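Local coordinates for LacI family sugar-binding transcriptional regulator (Enterococcus faecalis V583, PDB 4RK0), which probably represses transcription as a LacI-family DNA-binding regulator, and binds ribose in the sugar pocket of its periplasmic-binding-protein-like region, at residues A[173-178]-A[206-211]; A[192-197]-A[220-225]. One frame throughout, in Å; residues are numbered along the deposited sequence.

Interaction 1: A[173-178]-A[206-211]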
loop_
_atom_site.group_PDB
_atom_site.type_symbol
_atom_site.label_atom_id
_atom_site.label_comp_id
_atom_site.label_asym_id
_atom_site.label_seq_id
_atom_site.Cartn_x
_atom_site.Cartn_y
_atom_site.Cartn_z
ATOM N N GLU A 173 -23.691 -10.530 9.470
ATOM C CA GLU A 173 -24.957 -9.835 9.364
ATOM C C GLU A 173 -25.545 -9.990 7.955
ATOM O O GLU A 173 -26.738 -10.233 7.783
ATOM C CB GLU A 173 -24.812 -8.368 9.771
ATOM C CG GLU A 173 -25.301 -8.050 11.178
ATOM C CD GLU A 173 -26.785 -7.722 11.214
ATOM O OE1 GLU A 173 -27.211 -6.822 10.450
ATOM O OE2 GLU A 173 -27.522 -8.360 12.002
ATOM N N ILE A 174 -24.709 -9.892 6.934
ATOM C CA ILE A 174 -25.215 -10.056 5.555
ATOM C C ILE A 174 -25.881 -11.408 5.324
ATOM O O ILE A 174 -26.905 -11.523 4.635
ATOM C CB ILE A 174 -24.077 -9.888 4.547
ATOM C CG1 ILE A 174 -23.554 -8.444 4.598
ATOM C CG2 ILE A 174 -24.537 -10.226 3.146
ATOM C CD1 ILE A 174 -22.188 -8.256 3.997
ATOM N N LEU A 175 -25.288 -12.445 5.900
ATOM C CA LEU A 175 -25.816 -13.784 5.735
ATOM C C LEU A 175 -27.200 -13.980 6.354
ATOM O O LEU A 175 -27.915 -14.893 5.967
ATOM C CB LEU A 175 -24.826 -14.791 6.293
ATOM C CG LEU A 175 -23.489 -14.865 5.557
ATOM C CD1 LEU A 175 -22.623 -15.862 6.318
ATOM C CD2 LEU A 175 -23.640 -15.246 4.082
ATOM N N LYS A 176 -27.584 -13.110 7.286
ATOM C CA LYS A 176 -28.922 -13.134 7.866
ATOM C C LYS A 176 -29.981 -12.462 6.987
ATOM O O LYS A 176 -31.151 -12.577 7.283
ATOM C CB LYS A 176 -28.914 -12.463 9.245
ATOM C CG LYS A 176 -28.267 -13.291 10.344
ATOM C CD LYS A 176 -28.276 -12.524 11.658
ATOM C CE LYS A 176 -27.859 -13.392 12.831
ATOM N NZ LYS A 176 -26.402 -13.688 12.802
ATOM N N THR A 177 -29.580 -11.783 5.912
ATOM C CA THR A 177 -30.508 -10.969 5.104
ATOM C C THR A 177 -30.941 -11.739 3.868
ATOM O O THR A 177 -30.376 -12.790 3.568
ATOM C CB THR A 177 -29.856 -9.654 4.597
ATOM O OG1 THR A 177 -28.919 -9.957 3.542
ATOM C CG2 THR A 177 -29.118 -8.903 5.691
ATOM N N GLU A 178 -31.922 -11.185 3.142
ATOM C CA GLU A 178 -32.406 -11.718 1.858
ATOM C C GLU A 178 -31.736 -11.072 0.633
ATOM O O GLU A 178 -32.142 -11.316 -0.514
ATOM C CB GLU A 178 -33.918 -11.469 1.738
ATOM C CG GLU A 178 -34.776 -12.218 2.739
ATOM C CD GLU A 178 -35.404 -13.450 2.136
ATOM O OE1 GLU A 178 -36.648 -13.561 2.170
ATOM O OE2 GLU A 178 -34.649 -14.289 1.609
ATOM N N GLU A 206 -22.199 -16.271 -7.881
ATOM C CA GLU A 206 -23.345 -17.199 -7.860
ATOM C C GLU A 206 -24.271 -16.982 -6.673
ATOM O O GLU A 206 -25.495 -17.083 -6.840
ATOM C CB GLU A 206 -22.916 -18.676 -7.897
ATOM C CG GLU A 206 -22.368 -19.135 -9.233
ATOM C CD GLU A 206 -20.930 -18.696 -9.491
ATOM O OE1 GLU A 206 -20.270 -18.120 -8.589
ATOM O OE2 GLU A 206 -20.455 -18.934 -10.620
ATOM N N ASP A 207 -23.714 -16.737 -5.483
ATOM C CA ASP A 207 -24.530 -16.429 -4.306
ATOM C C ASP A 207 -24.694 -14.929 -4.064
ATOM O O ASP A 207 -25.779 -14.484 -3.704
ATOM C CB ASP A 207 -23.966 -17.075 -3.040
ATOM C CG ASP A 207 -24.018 -18.588 -3.101
ATOM O OD1 ASP A 207 -25.002 -19.115 -3.651
ATOM O OD2 ASP A 207 -23.072 -19.255 -2.631
ATOM N N TYR A 208 -23.610 -14.165 -4.215
ATOM C CA TYR A 208 -23.676 -12.723 -4.037
ATOM C C TYR A 208 -22.917 -12.017 -5.121
ATOM O O TYR A 208 -21.817 -12.404 -5.460
ATOM C CB TYR A 208 -23.092 -12.297 -2.710
ATOM C CG TYR A 208 -23.863 -12.759 -1.516
ATOM C CD1 TYR A 208 -23.583 -13.981 -0.924
ATOM C CD2 TYR A 208 -24.868 -11.975 -0.959
ATOM C CE1 TYR A 208 -24.296 -14.420 0.180
ATOM C CE2 TYR A 208 -25.570 -12.403 0.158
ATOM C CZ TYR A 208 -25.267 -13.626 0.732
ATOM O OH TYR A 208 -25.955 -14.075 1.831
ATOM N N SER A 209 -23.559 -10.986 -5.665
ATOM C CA SER A 209 -22.961 -10.066 -6.607
ATOM C C SER A 209 -22.410 -8.956 -5.764
ATOM O O SER A 209 -23.110 -8.445 -4.873
ATOM C CB SER A 209 -24.028 -9.526 -7.587
ATOM O OG SER A 209 -24.336 -10.455 -8.607
ATOM N N ILE A 210 -21.152 -8.598 -6.023
ATOM C CA ILE A 210 -20.498 -7.522 -5.329
ATOM C C ILE A 210 -19.882 -6.523 -6.290
ATOM O O ILE A 210 -19.184 -6.894 -7.227
ATOM C CB ILE A 210 -19.350 -8.054 -4.432
ATOM C CG1 ILE A 210 -19.929 -9.092 -3.452
ATOM C CG2 ILE A 210 -18.638 -6.913 -3.717
ATOM C CD1 ILE A 210 -18.931 -9.743 -2.518
ATOM N N ILE A 211 -20.088 -5.246 -5.971
ATOM C CA ILE A 211 -19.415 -4.138 -6.647
ATOM C C ILE A 211 -18.713 -3.276 -5.602
ATOM O O ILE A 211 -19.310 -2.907 -4.558
ATOM C CB ILE A 211 -20.386 -3.251 -7.487
ATOM C CG1 ILE A 211 -19.631 -2.098 -8.169
ATOM C CG2 ILE A 211 -21.512 -2.689 -6.634
ATOM C CD1 ILE A 211 -20.384 -1.529 -9.362
HETATM O O HOH W 1 -28.529 -12.913 1.663
#
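In the periplasmic-binding-protein-like fold of this regulator, the C-terminal end of helix 164-175 meets the residue leading into strand 209-211, a strand of the parallel sheet, and the side chains that touch are Ile174, Leu175 and Tyr208. The tyrosine spans a wide gap, since its CA and that of Leu175 are the nearest pair at 10.1 Å. Two aliphatic branches reach its ring obliquely. CG2 of Ile174 lies 3.8 Å from Tyr208 CE2, and CD2 of Leu175 lies 4.0 Å from Tyr208 CE1, on the other ortho carbon of the phenol. In Ile174, CG2 stands opposite the backbone N (CG1 has chi1 -65°), which turns this branch to the ring. The same Leu175 CD2 comes within 3.4 Å of Tyr208 OH, its side chain crossing the tyrosine at about a right angle. The hydroxyl donates a hydrogen bond to a water, 2.8 Å from Tyr208 OH, and that water in turn donates one to the carbonyl of Thr177, with 2.7 Å between the water and Thr177 O. Beside this bridge, Thr177 OG1 bonds to Ile174 O at 2.8 Å, in the carbonyl plane and on a lone pair, with a C=O to donor angle of 140°; Thr177 N uses the same oxygen, so two donors grip it. Ile182 and Leu197 add further packing against Tyr208. The two ends of the tyrosine's chemistry are thus served separately: the Ile174 and Leu175 methyls pack the ring on its CE2 and CE1 sides, while the water satisfies the hydroxyl and links it to the backbone at Thr177.

Interaction 2: A[192-197]-A[220-225]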
loop_
_atom_site.group_PDB
_atom_site.type_symbol
_atom_site.label_atom_id
_atom_site.label_comp_id
_atom_site.label_asym_id
_atom_site.label_seq_id
_atom_site.Cartn_x
_atom_site.Cartn_y
_atom_site.Cartn_z
ATOM N N GLY A 192 -12.695 -7.724 2.098
ATOM C CA GLY A 192 -13.089 -8.317 3.378
ATOM C C GLY A 192 -14.283 -9.217 3.233
ATOM O O GLY A 192 -14.311 -10.312 3.779
ATOM N N LEU A 193 -15.277 -8.728 2.501
ATOM C CA LEU A 193 -16.433 -9.524 2.078
ATOM C C LEU A 193 -16.060 -10.816 1.402
ATOM O O LEU A 193 -16.584 -11.896 1.775
ATOM C CB LEU A 193 -17.361 -8.702 1.174
ATOM C CG LEU A 193 -17.956 -7.429 1.802
ATOM C CD1 LEU A 193 -18.767 -6.652 0.775
ATOM C CD2 LEU A 193 -18.828 -7.779 2.965
ATOM N N TYR A 194 -15.190 -10.720 0.413
ATOM C CA TYR A 194 -14.681 -11.919 -0.284
ATOM C C TYR A 194 -14.193 -12.969 0.724
ATOM O O TYR A 194 -14.577 -14.130 0.642
ATOM C CB TYR A 194 -13.518 -11.589 -1.211
ATOM C CG TYR A 194 -13.859 -11.186 -2.632
ATOM C CD1 TYR A 194 -14.883 -10.276 -2.914
ATOM C CD2 TYR A 194 -13.090 -11.651 -3.699
ATOM C CE1 TYR A 194 -15.185 -9.911 -4.223
ATOM C CE2 TYR A 194 -13.363 -11.284 -5.004
ATOM C CZ TYR A 194 -14.413 -10.405 -5.274
ATOM O OH TYR A 194 -14.636 -10.080 -6.603
ATOM N N ARG A 195 -13.329 -12.563 1.649
ATOM C CA ARG A 195 -12.774 -13.485 2.626
ATOM C C ARG A 195 -13.866 -14.074 3.528
ATOM O O ARG A 195 -13.884 -15.263 3.770
ATOM C CB ARG A 195 -11.706 -12.782 3.467
ATOM C CG ARG A 195 -11.144 -13.606 4.594
ATOM C CD ARG A 195 -10.246 -12.790 5.512
ATOM N NE ARG A 195 -9.846 -13.532 6.717
ATOM C CZ ARG A 195 -9.315 -12.984 7.818
ATOM N NH1 ARG A 195 -9.122 -11.666 7.912
ATOM N NH2 ARG A 195 -8.994 -13.754 8.856
ATOM N N GLY A 196 -14.774 -13.256 4.028
ATOM C CA GLY A 196 -15.775 -13.765 4.935
ATOM C C GLY A 196 -16.750 -14.681 4.233
ATOM O O GLY A 196 -17.168 -15.733 4.783
ATOM N N LEU A 197 -17.132 -14.289 3.013
ATOM C CA LEU A 197 -18.031 -15.118 2.233
ATOM C C LEU A 197 -17.346 -16.468 1.909
ATOM O O LEU A 197 -17.993 -17.511 1.964
ATOM C CB LEU A 197 -18.489 -14.420 0.952
ATOM C CG LEU A 197 -19.491 -13.292 1.237
ATOM C CD1 LEU A 197 -19.759 -12.465 -0.015
ATOM C CD2 LEU A 197 -20.802 -13.847 1.770
ATOM N N GLU A 220 -7.913 -6.877 -9.798
ATOM C CA GLU A 220 -7.663 -7.861 -10.872
ATOM C C GLU A 220 -6.985 -9.141 -10.365
ATOM O O GLU A 220 -6.856 -10.093 -11.115
ATOM C CB GLU A 220 -6.798 -7.227 -11.952
ATOM C CG GLU A 220 -7.363 -5.926 -12.526
ATOM C CD GLU A 220 -6.650 -5.438 -13.770
ATOM O OE1 GLU A 220 -5.448 -5.725 -13.936
ATOM O OE2 GLU A 220 -7.297 -4.732 -14.576
ATOM N N TYR A 221 -6.560 -9.153 -9.103
ATOM C CA TYR A 221 -5.899 -10.303 -8.470
ATOM C C TYR A 221 -6.728 -11.103 -7.471
ATOM O O TYR A 221 -6.319 -12.166 -7.013
ATOM C CB TYR A 221 -4.583 -9.832 -7.842
ATOM C CG TYR A 221 -3.736 -9.187 -8.856
ATOM C CD1 TYR A 221 -3.833 -7.810 -9.144
ATOM C CD2 TYR A 221 -2.831 -9.949 -9.593
ATOM C CE1 TYR A 221 -3.036 -7.228 -10.121
ATOM C CE2 TYR A 221 -2.053 -9.381 -10.569
ATOM C CZ TYR A 221 -2.149 -8.020 -10.839
ATOM O OH TYR A 221 -1.332 -7.525 -11.834
ATOM N N VAL A 222 -7.910 -10.625 -7.140
ATOM C CA VAL A 222 -8.838 -11.396 -6.332
ATOM C C VAL A 222 -9.687 -12.289 -7.257
ATOM O O VAL A 222 -9.672 -12.106 -8.473
ATOM C CB VAL A 222 -9.672 -10.496 -5.434
ATOM C CG1 VAL A 222 -8.754 -9.878 -4.372
ATOM C CG2 VAL A 222 -10.386 -9.380 -6.222
ATOM N N SER A 223 -10.411 -13.230 -6.658
ATOM C CA SER A 223 -11.166 -14.232 -7.397
ATOM C C SER A 223 -12.587 -14.251 -6.902
ATOM O O SER A 223 -12.842 -14.556 -5.728
ATOM C CB SER A 223 -10.537 -15.621 -7.245
ATOM O OG SER A 223 -9.602 -15.842 -8.293
ATOM N N PRO A 224 -13.522 -13.857 -7.764
ATOM C CA PRO A 224 -13.276 -13.396 -9.122
ATOM C C PRO A 224 -12.813 -11.931 -9.204
ATOM O O PRO A 224 -12.978 -11.204 -8.232
ATOM C CB PRO A 224 -14.660 -13.539 -9.770
ATOM C CG PRO A 224 -15.579 -13.217 -8.645
ATOM C CD PRO A 224 -14.932 -13.721 -7.372
ATOM N N PRO A 225 -12.274 -11.494 -10.366
ATOM C CA PRO A 225 -11.877 -10.099 -10.486
ATOM C C PRO A 225 -13.069 -9.182 -10.175
ATOM O O PRO A 225 -14.214 -9.469 -10.594
ATOM C CB PRO A 225 -11.383 -9.975 -11.914
ATOM C CG PRO A 225 -10.901 -11.349 -12.241
ATOM C CD PRO A 225 -11.734 -12.313 -11.471
#
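Tyr194 projects from helix 187-199 of the periplasmic-binding-protein-like domain into the loop between strands 209-211 and 228-230, and the turn of its ring against Val222, Ser223 and Pro224 defines this contact. The phenol runs at about a right angle to the Val222 side chain and at a slant to the Pro224 ring. Its CE2 corner is held from opposite sides of the ring plane, by Val222 CG2 on one and Pro224 CD on the other, each 3.7 Å from Tyr194 CE2. Val222 CG2 sits between the backbone N and carbonyl carbon (CG1 has chi1 -68°), facing the tyrosine. Ser223 contributes its backbone: its carbonyl O approaches Tyr194 CE2 obliquely at 3.4 Å, on the same side of the ring as Pro224 CD, while its side chain starts away from the helix. At the ring edge the hydroxyl finds its partner, Tyr194 OH donating to Pro224 O over 2.6 Å. That oxygen lies near the ring plane, yet the donor is tilted 28° from the carbonyl plane, with a C=O to donor angle of 148°. The peptide before Pro224 is cis, which bends the chain where the tyrosine abuts it. The phenol is therefore tethered at its hydroxyl and packed from both sides of its plane near CE2. Val222 also rests on Met218 of the second subunit, and Tyr194 touches the loop residues Ile204, Leu226 and Ser269 as well as Ile210 of strand 209-211.

How the interactions relate
Helix 187-199 joins the two contacts: their centres are 13 Å apart, and Leu193 and Leu197 of interaction 2's helix pack on side chains of interaction 1. Ile174 CD1 lies 3.5 Å from Leu193 CD2, Tyr208 CD1 3.9 Å from Leu197 CD2, and Ile210 CD1 3.8 Å from Leu197 CD1. Tyr194 of the same helix points instead to the 220-225 loop, so the helix is packed between helix 164-175 and that loop. Along the chain the segments alternate, 173-178, 192-197, 206-211, 220-225. None of the ribose-contacting residues belongs to either contact, although Asn186 just precedes helix 187-199 and Asp214 follows strand 209-211.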